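Local coordinates for 2-(acetamidomethylene)succinate hydrolase (Mesorhizobium loti, PDB 3KXP), which catalyses the last step of vitamin B6 degradation, hydrolysing (E)-2-(acetamidomethylene)succinate to succinic semialdehyde, acetate, ammonia and carbon dioxide, at residues 61-66 / 78-83; 92-97 / 307-312; 122-127 / 149-154. All coordinates share one frame; numbering follows the deposited sequence.

All three contacts belong to the alpha/beta hydrolase core, but they differ in depth and chemistry. Interaction 1 is buried and polar: an arginine on strand 59-65 holds the loop that follows strand 70-74. Interactions 2 and 3 are each part buried and part at the surface, with an apolar pair inside and a charged side chain farther out. Interaction 2 joins the loop leading into strand 96-100 to helix 301-313, whereas interaction 3 pairs helices 117-131 and 143-154 and adds a salt bridge between them. Interactions 1 and 2 meet through neighbouring strands 59-65 and 96-100, where Lys65 and Thr97 pair; interaction 3 touches neither.

Interaction 1 of 3, residues 61-66 / 78-83; sequences NVREKG and TSNSAV
The guanidinium of Arg63 has the methyl of Ala82 over one face, with CB 3.4 Å above the plane and displaced toward the rim. Ser81 and a bound water lie at its edge, in or near the plane. Ser81 OG accepts a hydrogen bond from Arg63 NE at 2.8 Å. The hydroxyl oxygen is only 5° out of the guanidinium plane, although the angle at the hydrogen, 138°, keeps the bond from being straight. The arginine reaches it with CG anti to its own carbonyl carbon (chi1 -60°) and a chain extended from CG to NE, which carries CD alongside the same hydroxyl, 3.2 Å from Ser81 OG. That oxygen also bonds to Asp101 OD2, so it is gripped by a cation and a carboxylate together.

In this alpha/beta hydrolase fold, residues 78-83 belong to the loop between strand 70-74 and helix 85-89; the same loop carries Ile77 just before them, a chloride-binding residue, as are Ser142 and Leu143. Asn80 shapes the loop: its OD1 takes the backbone N-H of Ala82 at 3.0 Å, an Asx turn, with the donor standing well above the carbonyl plane. The amide and guanidinium planes are well inclined to each other, and the water links the two groups, lying 3.2 Å from Arg63 NH2 and 2.7 Å from Asn80 OD1. It accepts from the arginine and donates to the asparagine. Asn80 ND2 is bonded to Ser218 on helix 209-218, while Arg63 NH1 makes a salt bridge to Glu85.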
ATOM      1  N   ASN A  61      28.000 -12.617   0.364  1.00 25.67           N
ATOM      2  CA  ASN A  61      28.549 -11.506   1.133  1.00 25.27           C
ATOM      3  C   ASN A  61      27.378 -10.612   1.550  1.00 26.85           C
ATOM      4  O   ASN A  61      26.466 -10.376   0.756  1.00 26.85           O
ATOM      5  CB  ASN A  61      29.532 -10.693   0.287  1.00 22.53           C
ATOM      6  CG  ASN A  61      30.162  -9.555   1.067  1.00 22.85           C
ATOM      7  OD1 ASN A  61      30.801  -9.783   2.089  1.00 20.99           O
ATOM      8  ND2 ASN A  61      29.981  -8.321   0.591  1.00 19.44           N
ATOM      9  N   VAL A  62      27.393 -10.127   2.787  1.00 28.21           N
ATOM     10  CA  VAL A  62      26.316  -9.270   3.266  1.00 30.07           C
ATOM     11  C   VAL A  62      26.853  -8.111   4.099  1.00 31.10           C
ATOM     12  O   VAL A  62      27.996  -8.145   4.553  1.00 32.52           O
ATOM     13  CB  VAL A  62      25.287 -10.075   4.111  1.00 30.66           C
ATOM     14  CG1 VAL A  62      24.753 -11.248   3.302  1.00 28.63           C
ATOM     15  CG2 VAL A  62      25.929 -10.573   5.394  1.00 30.09           C
ATOM     16  N   ARG A  63      26.023  -7.084   4.267  1.00 31.27           N
ATOM     17  CA  ARG A  63      26.359  -5.891   5.044  1.00 32.34           C
ATOM     18  C   ARG A  63      25.271  -5.766   6.106  1.00 33.03           C
ATOM     19  O   ARG A  63      24.096  -5.616   5.768  1.00 33.58           O
ATOM     20  CB  ARG A  63      26.342  -4.650   4.149  1.00 31.32           C
ATOM     21  CG  ARG A  63      27.322  -4.698   2.997  1.00 32.02           C
ATOM     22  CD  ARG A  63      27.110  -3.540   2.032  1.00 28.73           C
ATOM     23  NE  ARG A  63      28.096  -3.537   0.952  1.00 29.76           N
ATOM     24  CZ  ARG A  63      29.253  -2.876   0.987  1.00 32.01           C
ATOM     25  NH1 ARG A  63      29.576  -2.150   2.054  1.00 27.58           N
ATOM     26  NH2 ARG A  63      30.088  -2.939  -0.049  1.00 31.63           N
ATOM     27  N   GLU A  64      25.656  -5.821   7.375  1.00 33.17           N
ATOM     28  CA  GLU A  64      24.680  -5.757   8.453  1.00 36.38           C
ATOM     29  C   GLU A  64      24.793  -4.540   9.348  1.00 35.87           C
ATOM     30  O   GLU A  64      25.866  -3.959   9.500  1.00 36.05           O
ATOM     31  CB  GLU A  64      24.798  -6.983   9.356  1.00 39.46           C
ATOM     32  CG  GLU A  64      24.854  -8.322   8.653  1.00 46.69           C
ATOM     33  CD  GLU A  64      25.130  -9.457   9.635  1.00 50.85           C
ATOM     34  OE1 GLU A  64      24.339  -9.612  10.597  1.00 52.22           O
ATOM     35  OE2 GLU A  64      26.137 -10.185   9.451  1.00 52.24           O
ATOM     36  N   LYS A  65      23.671  -4.194   9.972  1.00 35.12           N
ATOM     37  CA  LYS A  65      23.600  -3.074  10.897  1.00 33.86           C
ATOM     38  C   LYS A  65      22.234  -3.004  11.572  1.00 33.74           C
ATOM     39  O   LYS A  65      21.220  -3.380  10.989  1.00 33.04           O
ATOM     40  CB  LYS A  65      23.891  -1.756  10.181  1.00 33.34           C
ATOM     41  CG  LYS A  65      23.870  -0.555  11.111  1.00 35.67           C
ATOM     42  CD  LYS A  65      24.282   0.723  10.412  1.00 35.61           C
ATOM     43  CE  LYS A  65      24.205   1.886  11.377  1.00 36.67           C
ATOM     44  NZ  LYS A  65      24.944   1.565  12.624  1.00 38.73           N
ATOM     45  N   GLY A  66      22.222  -2.530  12.813  1.00 34.21           N
ATOM     46  CA  GLY A  66      20.981  -2.401  13.552  1.00 34.21           C
ATOM     47  C   GLY A  66      20.507  -3.649  14.275  1.00 34.76           C
ATOM     48  O   GLY A  66      21.197  -4.667  14.331  1.00 34.86           O
ATOM     49  N   THR A  78      24.017  -6.457 -12.115  1.00 20.24           N
ATOM     50  CA  THR A  78      25.349  -5.820 -12.199  1.00 20.75           C
ATOM     51  C   THR A  78      25.683  -4.922 -11.015  1.00 20.98           C
ATOM     52  O   THR A  78      26.822  -4.498 -10.858  1.00 22.50           O
ATOM     53  CB  THR A  78      25.572  -4.979 -13.495  1.00 21.58           C
ATOM     54  OG1 THR A  78      24.904  -3.718 -13.385  1.00 25.05           O
ATOM     55  CG2 THR A  78      25.072  -5.720 -14.715  1.00 21.04           C
ATOM     56  N   SER A  79      24.693  -4.645 -10.173  1.00 22.17           N
ATOM     57  CA  SER A  79      24.892  -3.789  -9.003  1.00 21.91           C
ATOM     58  C   SER A  79      25.404  -4.626  -7.815  1.00 22.87           C
ATOM     59  O   SER A  79      25.850  -5.759  -7.997  1.00 23.77           O
ATOM     60  CB  SER A  79      23.557  -3.111  -8.660  1.00 23.58           C
ATOM     61  OG  SER A  79      23.700  -2.104  -7.681  1.00 26.33           O
ATOM     62  N   ASN A  80      25.344  -4.067  -6.608  1.00 22.81           N
ATOM     63  CA  ASN A  80      25.791  -4.768  -5.403  1.00 21.77           C
ATOM     64  C   ASN A  80      25.200  -4.132  -4.131  1.00 21.55           C
ATOM     65  O   ASN A  80      24.709  -3.006  -4.154  1.00 19.67           O
ATOM     66  CB  ASN A  80      27.330  -4.792  -5.340  1.00 22.43           C
ATOM     67  CG  ASN A  80      27.920  -3.488  -4.842  1.00 20.07           C
ATOM     68  OD1 ASN A  80      28.084  -3.297  -3.642  1.00 24.17           O
ATOM     69  ND2 ASN A  80      28.227  -2.580  -5.760  1.00 15.73           N
ATOM     70  N   SER A  81      25.272  -4.866  -3.024  1.00 22.86           N
ATOM     71  CA  SER A  81      24.713  -4.449  -1.731  1.00 23.58           C
ATOM     72  C   SER A  81      24.938  -3.028  -1.214  1.00 24.06           C
ATOM     73  O   SER A  81      24.080  -2.491  -0.516  1.00 24.31           O
ATOM     74  CB  SER A  81      25.152  -5.429  -0.641  1.00 22.70           C
ATOM     75  OG  SER A  81      26.559  -5.409  -0.466  1.00 24.63           O
ATOM     76  N   ALA A  82      26.068  -2.414  -1.546  1.00 23.08           N
ATOM     77  CA  ALA A  82      26.360  -1.069  -1.046  1.00 24.53           C
ATOM     78  C   ALA A  82      25.368   0.039  -1.401  1.00 25.09           C
ATOM     79  O   ALA A  82      25.211   0.992  -0.639  1.00 27.09           O
ATOM     80  CB  ALA A  82      27.760  -0.648  -1.478  1.00 25.47           C
ATOM     81  N   VAL A  83      24.702  -0.069  -2.545  1.00 23.64           N
ATOM     82  CA  VAL A  83      23.766   0.971  -2.950  1.00 23.44           C
ATOM     83  C   VAL A  83      22.641   1.184  -1.936  1.00 24.26           C
ATOM     84  O   VAL A  83      21.946   2.199  -1.982  1.00 24.15           O
ATOM     85  CB  VAL A  83      23.139   0.659  -4.327  1.00 23.55           C
ATOM     86  CG1 VAL A  83      24.243   0.374  -5.341  1.00 23.51           C
ATOM     87  CG2 VAL A  83      22.177  -0.528  -4.220  1.00 23.88           C
TER
HETATM   88  O   HOH W   1      29.192  -5.229  -2.166  1.00 32.48           O

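Interaction 2 of 3, residues 92-97 / 307-312; sequences SDRFTT and AITNFI
The CD1 methyl of Ile312 comes obliquely to the far part of the Phe95 ring, the two side chains reaching toward each other from opposite directions. Here the loop leading into strand 96-100 packs on helix 301-313, in the alpha/beta hydrolase fold: this last helix of the chain lies against the central sheet and touches Leu87 of helix 85-89 through Ile308.

The tight part is the apolar pair. Ile312 CD1 lies 3.4 Å from Phe95 CZ and 3.8 Å from Phe95 CE1, so a single methyl carries this side of the contact. The isoleucine gets there with CG1 set between its backbone N and carbonyl carbon (chi1 58°) and CD1 extended beyond it. Both residues also lie on Met71 of strand 70-74, which makes this end of the contact a buried apolar patch against the sheet.

Beside it the contact loosens. Arg94 is exposed, and its NH1 comes no closer than 4.1 Å to Thr309 CG2, which stands at the edge of the guanidinium; the two side chains cross at about a right angle. The charge is answered one residue past the helical segment, where Asp313 forms a salt bridge with Arg94 NH2. Thr309 in turn spends its hydroxyl on the carbonyl of Lys306, within its own helix. Other residues of this helix look to the dimer: Asn310 bonds to Asp283 of the second subunit and Phe311 packs on Ala314 of that subunit. The arginine chain bends at chi3 (50°) and turns one guanidinium face to the ring's rim, with Phe95 CE1 3.6 Å above the guanidinium plane of Arg94, offset toward the rim of that group.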
ATOM      1  N   SER A  92      17.769   1.301  10.507  1.00 41.03           N
ATOM      2  CA  SER A  92      18.595   0.512  11.428  1.00 43.22           C
ATOM      3  C   SER A  92      18.196   0.515  12.898  1.00 43.25           C
ATOM      4  O   SER A  92      18.360  -0.491  13.591  1.00 42.25           O
ATOM      5  CB  SER A  92      20.055   0.946  11.318  1.00 44.68           C
ATOM      6  OG  SER A  92      20.600   0.550  10.076  1.00 50.86           O
ATOM      7  N   ASP A  93      17.688   1.644  13.377  1.00 42.97           N
ATOM      8  CA  ASP A  93      17.279   1.740  14.767  1.00 43.40           C
ATOM      9  C   ASP A  93      16.073   0.866  15.109  1.00 42.29           C
ATOM     10  O   ASP A  93      15.869   0.531  16.273  1.00 43.43           O
ATOM     11  CB  ASP A  93      16.989   3.201  15.129  1.00 45.89           C
ATOM     12  CG  ASP A  93      16.427   3.999  13.961  1.00 51.50           C
ATOM     13  OD1 ASP A  93      15.343   3.650  13.441  1.00 51.91           O
ATOM     14  OD2 ASP A  93      17.081   4.989  13.562  1.00 55.95           O
ATOM     15  N   ARG A  94      15.297   0.469  14.100  1.00 40.14           N
ATOM     16  CA  ARG A  94      14.096  -0.344  14.321  1.00 37.86           C
ATOM     17  C   ARG A  94      14.169  -1.741  13.709  1.00 35.92           C
ATOM     18  O   ARG A  94      13.410  -2.631  14.097  1.00 36.60           O
ATOM     19  CB  ARG A  94      12.869   0.368  13.746  1.00 38.50           C
ATOM     20  CG  ARG A  94      12.691   1.811  14.200  1.00 39.70           C
ATOM     21  CD  ARG A  94      11.880   2.590  13.169  1.00 39.79           C
ATOM     22  NE  ARG A  94      10.660   1.869  12.822  1.00 41.26           N
ATOM     23  CZ  ARG A  94       9.915   2.109  11.750  1.00 39.11           C
ATOM     24  NH1 ARG A  94      10.245   3.061  10.889  1.00 37.60           N
ATOM     25  NH2 ARG A  94       8.842   1.372  11.534  1.00 40.29           N
ATOM     26  N   PHE A  95      15.051  -1.927  12.732  1.00 31.81           N
ATOM     27  CA  PHE A  95      15.191  -3.235  12.099  1.00 29.73           C
ATOM     28  C   PHE A  95      16.655  -3.630  11.933  1.00 28.93           C
ATOM     29  O   PHE A  95      17.552  -2.782  11.928  1.00 25.39           O
ATOM     30  CB  PHE A  95      14.573  -3.271  10.690  1.00 29.59           C
ATOM     31  CG  PHE A  95      13.147  -2.805  10.614  1.00 27.97           C
ATOM     32  CD1 PHE A  95      12.849  -1.450  10.493  1.00 25.44           C
ATOM     33  CD2 PHE A  95      12.103  -3.723  10.619  1.00 26.17           C
ATOM     34  CE1 PHE A  95      11.537  -1.018  10.375  1.00 24.47           C
ATOM     35  CE2 PHE A  95      10.783  -3.298  10.503  1.00 26.22           C
ATOM     36  CZ  PHE A  95      10.500  -1.944  10.379  1.00 24.82           C
ATOM     37  N   THR A  96      16.873  -4.936  11.801  1.00 28.24           N
ATOM     38  CA  THR A  96      18.200  -5.476  11.542  1.00 28.04           C
ATOM     39  C   THR A  96      18.248  -5.453  10.011  1.00 27.12           C
ATOM     40  O   THR A  96      17.697  -6.335   9.346  1.00 27.59           O
ATOM     41  CB  THR A  96      18.337  -6.941  12.033  1.00 28.49           C
ATOM     42  OG1 THR A  96      18.234  -6.985  13.465  1.00 31.94           O
ATOM     43  CG2 THR A  96      19.683  -7.520  11.611  1.00 27.69           C
ATOM     44  N   THR A  97      18.869  -4.416   9.462  1.00 26.78           N
ATOM     45  CA  THR A  97      18.975  -4.256   8.019  1.00 26.47           C
ATOM     46  C   THR A  97      20.206  -4.950   7.450  1.00 28.20           C
ATOM     47  O   THR A  97      21.337  -4.680   7.864  1.00 29.81           O
ATOM     48  CB  THR A  97      19.046  -2.766   7.635  1.00 26.48           C
ATOM     49  OG1 THR A  97      20.246  -2.192   8.169  1.00 25.30           O
ATOM     50  CG2 THR A  97      17.846  -2.016   8.191  1.00 25.47           C
ATOM     51  N   ALA A 307       7.454   5.601   1.428  1.00 24.88           N
ATOM     52  CA  ALA A 307       6.593   4.568   0.882  1.00 21.94           C
ATOM     53  C   ALA A 307       6.803   3.274   1.646  1.00 22.99           C
ATOM     54  O   ALA A 307       5.859   2.523   1.874  1.00 23.72           O
ATOM     55  CB  ALA A 307       6.898   4.360  -0.582  1.00 20.95           C
ATOM     56  N   ILE A 308       8.045   3.008   2.039  1.00 22.89           N
ATOM     57  CA  ILE A 308       8.345   1.791   2.786  1.00 24.12           C
ATOM     58  C   ILE A 308       7.805   1.876   4.216  1.00 24.29           C
ATOM     59  O   ILE A 308       7.224   0.917   4.728  1.00 26.13           O
ATOM     60  CB  ILE A 308       9.859   1.518   2.828  1.00 24.22           C
ATOM     61  CG1 ILE A 308      10.356   1.174   1.423  1.00 25.66           C
ATOM     62  CG2 ILE A 308      10.154   0.383   3.793  1.00 24.61           C
ATOM     63  CD1 ILE A 308      11.853   1.017   1.317  1.00 27.27           C
ATOM     64  N   THR A 309       7.979   3.026   4.854  1.00 24.37           N
ATOM     65  CA  THR A 309       7.494   3.192   6.217  1.00 26.23           C
ATOM     66  C   THR A 309       5.968   3.219   6.239  1.00 26.06           C
ATOM     67  O   THR A 309       5.365   2.765   7.199  1.00 29.35           O
ATOM     68  CB  THR A 309       8.061   4.472   6.884  1.00 24.55           C
ATOM     69  OG1 THR A 309       7.735   5.622   6.094  1.00 25.43           O
ATOM     70  CG2 THR A 309       9.581   4.374   7.013  1.00 23.95           C
ATOM     71  N   ASN A 310       5.335   3.729   5.189  1.00 26.12           N
ATOM     72  CA  ASN A 310       3.870   3.738   5.165  1.00 27.87           C
ATOM     73  C   ASN A 310       3.380   2.295   5.082  1.00 28.68           C
ATOM     74  O   ASN A 310       2.388   1.919   5.707  1.00 30.29           O
ATOM     75  CB  ASN A 310       3.328   4.510   3.958  1.00 25.49           C
ATOM     76  CG  ASN A 310       3.410   6.017   4.134  1.00 28.38           C
ATOM     77  OD1 ASN A 310       3.334   6.533   5.254  1.00 26.47           O
ATOM     78  ND2 ASN A 310       3.541   6.734   3.019  1.00 23.58           N
ATOM     79  N   PHE A 311       4.111   1.493   4.312  1.00 29.05           N
ATOM     80  CA  PHE A 311       3.787   0.088   4.088  1.00 28.59           C
ATOM     81  C   PHE A 311       3.886  -0.783   5.332  1.00 29.19           C
ATOM     82  O   PHE A 311       2.883  -1.310   5.807  1.00 29.96           O
ATOM     83  CB  PHE A 311       4.711  -0.487   3.012  1.00 26.80           C
ATOM     84  CG  PHE A 311       4.330  -1.868   2.552  1.00 24.16           C
ATOM     85  CD1 PHE A 311       5.305  -2.841   2.365  1.00 22.60           C
ATOM     86  CD2 PHE A 311       3.003  -2.182   2.268  1.00 22.54           C
ATOM     87  CE1 PHE A 311       4.966  -4.110   1.898  1.00 24.49           C
ATOM     88  CE2 PHE A 311       2.650  -3.443   1.802  1.00 22.46           C
ATOM     89  CZ  PHE A 311       3.631  -4.413   1.613  1.00 24.01           C
ATOM     90  N   ILE A 312       5.098  -0.926   5.858  1.00 29.30           N
ATOM     91  CA  ILE A 312       5.333  -1.771   7.026  1.00 31.62           C
ATOM     92  C   ILE A 312       4.797  -1.265   8.375  1.00 31.37           C
ATOM     93  O   ILE A 312       4.557  -2.069   9.278  1.00 32.05           O
ATOM     94  CB  ILE A 312       6.844  -2.081   7.166  1.00 31.39           C
ATOM     95  CG1 ILE A 312       7.631  -0.777   7.281  1.00 32.45           C
ATOM     96  CG2 ILE A 312       7.329  -2.873   5.947  1.00 31.49           C
ATOM     97  CD1 ILE A 312       9.117  -0.959   7.411  1.00 32.39           C
TER

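Interaction 3 of 3, residues 122-127 / 149-154; sequences DDIAGL and VTAAAK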
ATOM      1  N   ASP A 122      15.913 -19.511  -4.040  1.00 28.19           N
ATOM      2  CA  ASP A 122      16.356 -20.483  -3.055  1.00 28.92           C
ATOM      3  C   ASP A 122      17.484 -19.889  -2.216  1.00 28.73           C
ATOM      4  O   ASP A 122      17.613 -20.209  -1.029  1.00 30.59           O
ATOM      5  CB  ASP A 122      16.819 -21.783  -3.729  1.00 31.78           C
ATOM      6  CG  ASP A 122      15.679 -22.524  -4.427  1.00 35.05           C
ATOM      7  OD1 ASP A 122      14.508 -22.355  -4.016  1.00 34.66           O
ATOM      8  OD2 ASP A 122      15.953 -23.284  -5.380  1.00 36.83           O
ATOM      9  N   ASP A 123      18.297 -19.021  -2.818  1.00 25.65           N
ATOM     10  CA  ASP A 123      19.384 -18.385  -2.072  1.00 25.30           C
ATOM     11  C   ASP A 123      18.815 -17.580  -0.917  1.00 23.87           C
ATOM     12  O   ASP A 123      19.385 -17.557   0.170  1.00 23.17           O
ATOM     13  CB  ASP A 123      20.194 -17.440  -2.961  1.00 27.36           C
ATOM     14  CG  ASP A 123      21.196 -18.163  -3.826  1.00 28.25           C
ATOM     15  OD1 ASP A 123      21.749 -17.516  -4.739  1.00 31.71           O
ATOM     16  OD2 ASP A 123      21.438 -19.367  -3.598  1.00 28.02           O
ATOM     17  N   ILE A 124      17.691 -16.913  -1.167  1.00 24.11           N
ATOM     18  CA  ILE A 124      17.040 -16.081  -0.156  1.00 23.84           C
ATOM     19  C   ILE A 124      16.504 -16.918   1.004  1.00 23.13           C
ATOM     20  O   ILE A 124      16.695 -16.571   2.165  1.00 22.18           O
ATOM     21  CB  ILE A 124      15.891 -15.243  -0.794  1.00 24.03           C
ATOM     22  CG1 ILE A 124      16.488 -14.317  -1.861  1.00 24.37           C
ATOM     23  CG2 ILE A 124      15.148 -14.436   0.279  1.00 19.53           C
ATOM     24  CD1 ILE A 124      15.489 -13.428  -2.560  1.00 24.40           C
ATOM     25  N   ALA A 125      15.832 -18.017   0.685  1.00 23.84           N
ATOM     26  CA  ALA A 125      15.302 -18.901   1.716  1.00 24.70           C
ATOM     27  C   ALA A 125      16.471 -19.416   2.554  1.00 26.64           C
ATOM     28  O   ALA A 125      16.441 -19.370   3.788  1.00 26.24           O
ATOM     29  CB  ALA A 125      14.574 -20.065   1.073  1.00 25.31           C
ATOM     30  N   GLY A 126      17.508 -19.900   1.871  1.00 28.05           N
ATOM     31  CA  GLY A 126      18.674 -20.410   2.563  1.00 26.70           C
ATOM     32  C   GLY A 126      19.244 -19.397   3.537  1.00 26.96           C
ATOM     33  O   GLY A 126      19.562 -19.729   4.673  1.00 29.83           O
ATOM     34  N   LEU A 127      19.354 -18.150   3.094  1.00 27.32           N
ATOM     35  CA  LEU A 127      19.906 -17.078   3.913  1.00 26.56           C
ATOM     36  C   LEU A 127      19.002 -16.729   5.100  1.00 29.01           C
ATOM     37  O   LEU A 127      19.481 -16.460   6.205  1.00 28.78           O
ATOM     38  CB  LEU A 127      20.156 -15.853   3.024  1.00 25.03           C
ATOM     39  CG  LEU A 127      20.906 -14.629   3.550  1.00 24.08           C
ATOM     40  CD1 LEU A 127      19.980 -13.827   4.413  1.00 29.61           C
ATOM     41  CD2 LEU A 127      22.155 -15.043   4.310  1.00 25.29           C
ATOM     42  N   VAL A 149       9.820 -11.507  -4.788  1.00 23.29           N
ATOM     43  CA  VAL A 149       8.442 -11.942  -4.979  1.00 22.71           C
ATOM     44  C   VAL A 149       8.391 -13.448  -5.261  1.00 25.17           C
ATOM     45  O   VAL A 149       7.471 -14.135  -4.809  1.00 25.30           O
ATOM     46  CB  VAL A 149       7.763 -11.160  -6.117  1.00 20.89           C
ATOM     47  CG1 VAL A 149       6.328 -11.650  -6.311  1.00 17.49           C
ATOM     48  CG2 VAL A 149       7.775  -9.666  -5.791  1.00 19.47           C
ATOM     49  N   THR A 150       9.379 -13.961  -5.997  1.00 25.69           N
ATOM     50  CA  THR A 150       9.435 -15.394  -6.291  1.00 25.65           C
ATOM     51  C   THR A 150       9.651 -16.145  -4.970  1.00 25.92           C
ATOM     52  O   THR A 150       9.009 -17.157  -4.703  1.00 25.07           O
ATOM     53  CB  THR A 150      10.591 -15.731  -7.259  1.00 25.76           C
ATOM     54  OG1 THR A 150      10.397 -15.034  -8.496  1.00 27.29           O
ATOM     55  CG2 THR A 150      10.638 -17.231  -7.544  1.00 23.31           C
ATOM     56  N   ALA A 151      10.543 -15.620  -4.138  1.00 25.43           N
ATOM     57  CA  ALA A 151      10.845 -16.223  -2.846  1.00 25.72           C
ATOM     58  C   ALA A 151       9.618 -16.246  -1.934  1.00 25.29           C
ATOM     59  O   ALA A 151       9.301 -17.273  -1.334  1.00 23.80           O
ATOM     60  CB  ALA A 151      11.984 -15.459  -2.169  1.00 23.94           C
ATOM     61  N   ALA A 152       8.944 -15.108  -1.831  1.00 24.59           N
ATOM     62  CA  ALA A 152       7.757 -14.976  -0.993  1.00 25.96           C
ATOM     63  C   ALA A 152       6.651 -15.955  -1.386  1.00 26.78           C
ATOM     64  O   ALA A 152       5.952 -16.501  -0.532  1.00 27.88           O
ATOM     65  CB  ALA A 152       7.233 -13.545  -1.066  1.00 25.07           C
ATOM     66  N   ALA A 153       6.494 -16.167  -2.685  1.00 26.85           N
ATOM     67  CA  ALA A 153       5.471 -17.068  -3.186  1.00 29.13           C
ATOM     68  C   ALA A 153       5.841 -18.532  -2.962  1.00 29.93           C
ATOM     69  O   ALA A 153       4.966 -19.392  -2.850  1.00 31.12           O
ATOM     70  CB  ALA A 153       5.238 -16.810  -4.674  1.00 27.22           C
ATOM     71  N   LYS A 154       7.136 -18.818  -2.901  1.00 31.43           N
ATOM     72  CA  LYS A 154       7.580 -20.190  -2.705  1.00 32.07           C
ATOM     73  C   LYS A 154       7.846 -20.507  -1.234  1.00 30.42           C
ATOM     74  O   LYS A 154       7.744 -21.654  -0.823  1.00 31.42           O
ATOM     75  CB  LYS A 154       8.831 -20.464  -3.545  1.00 32.28           C
ATOM     76  CG  LYS A 154       9.248 -21.926  -3.570  1.00 36.92           C
ATOM     77  CD  LYS A 154      10.482 -22.150  -4.441  1.00 38.10           C
ATOM     78  CE  LYS A 154      10.987 -23.588  -4.329  1.00 40.60           C
ATOM     79  NZ  LYS A 154      12.243 -23.829  -5.118  1.00 40.50           N
TER
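Asp122 OD1 is gripped twice, by Lys154 NZ at 2.9 Å in a salt bridge and by the hydroxyl of Tyr155. The ammonium sits on the syn lone pair of OD1, the side facing the other oxygen, yet stays 3.8 Å from Asp122 OD2, so the bridge is monodentate. Lys154 spans the gap between the helices fully stretched, with CG opposite its backbone N (chi1 -171°), and crosses the aspartate obliquely.

Nearer the central sheet, helices 117-131 and 143-154 come close at Ile124 and Ala151, whose CA atoms are 6.8 Å apart. Ala151 CB rests 4.1 Å from Ile124 CD1 and equally near Ile124 CG2, one small methyl set against both branches. Ile124 also touches Phe74 of that sheet. Helix 143-154 follows Ser142, the probable nucleophile, at what fits an alpha/beta hydrolase nucleophile elbow.

Replacing Asp122 by alanine removes the carboxylate and is likely to leave the Lys154 ammonium without its counter-charge and the Tyr155 hydroxyl without this partner. With an exposed lysine at one end and buried methyls at the other, the charge pair ties the helices at their outer margin while apolar contact joins them nearer the sheet.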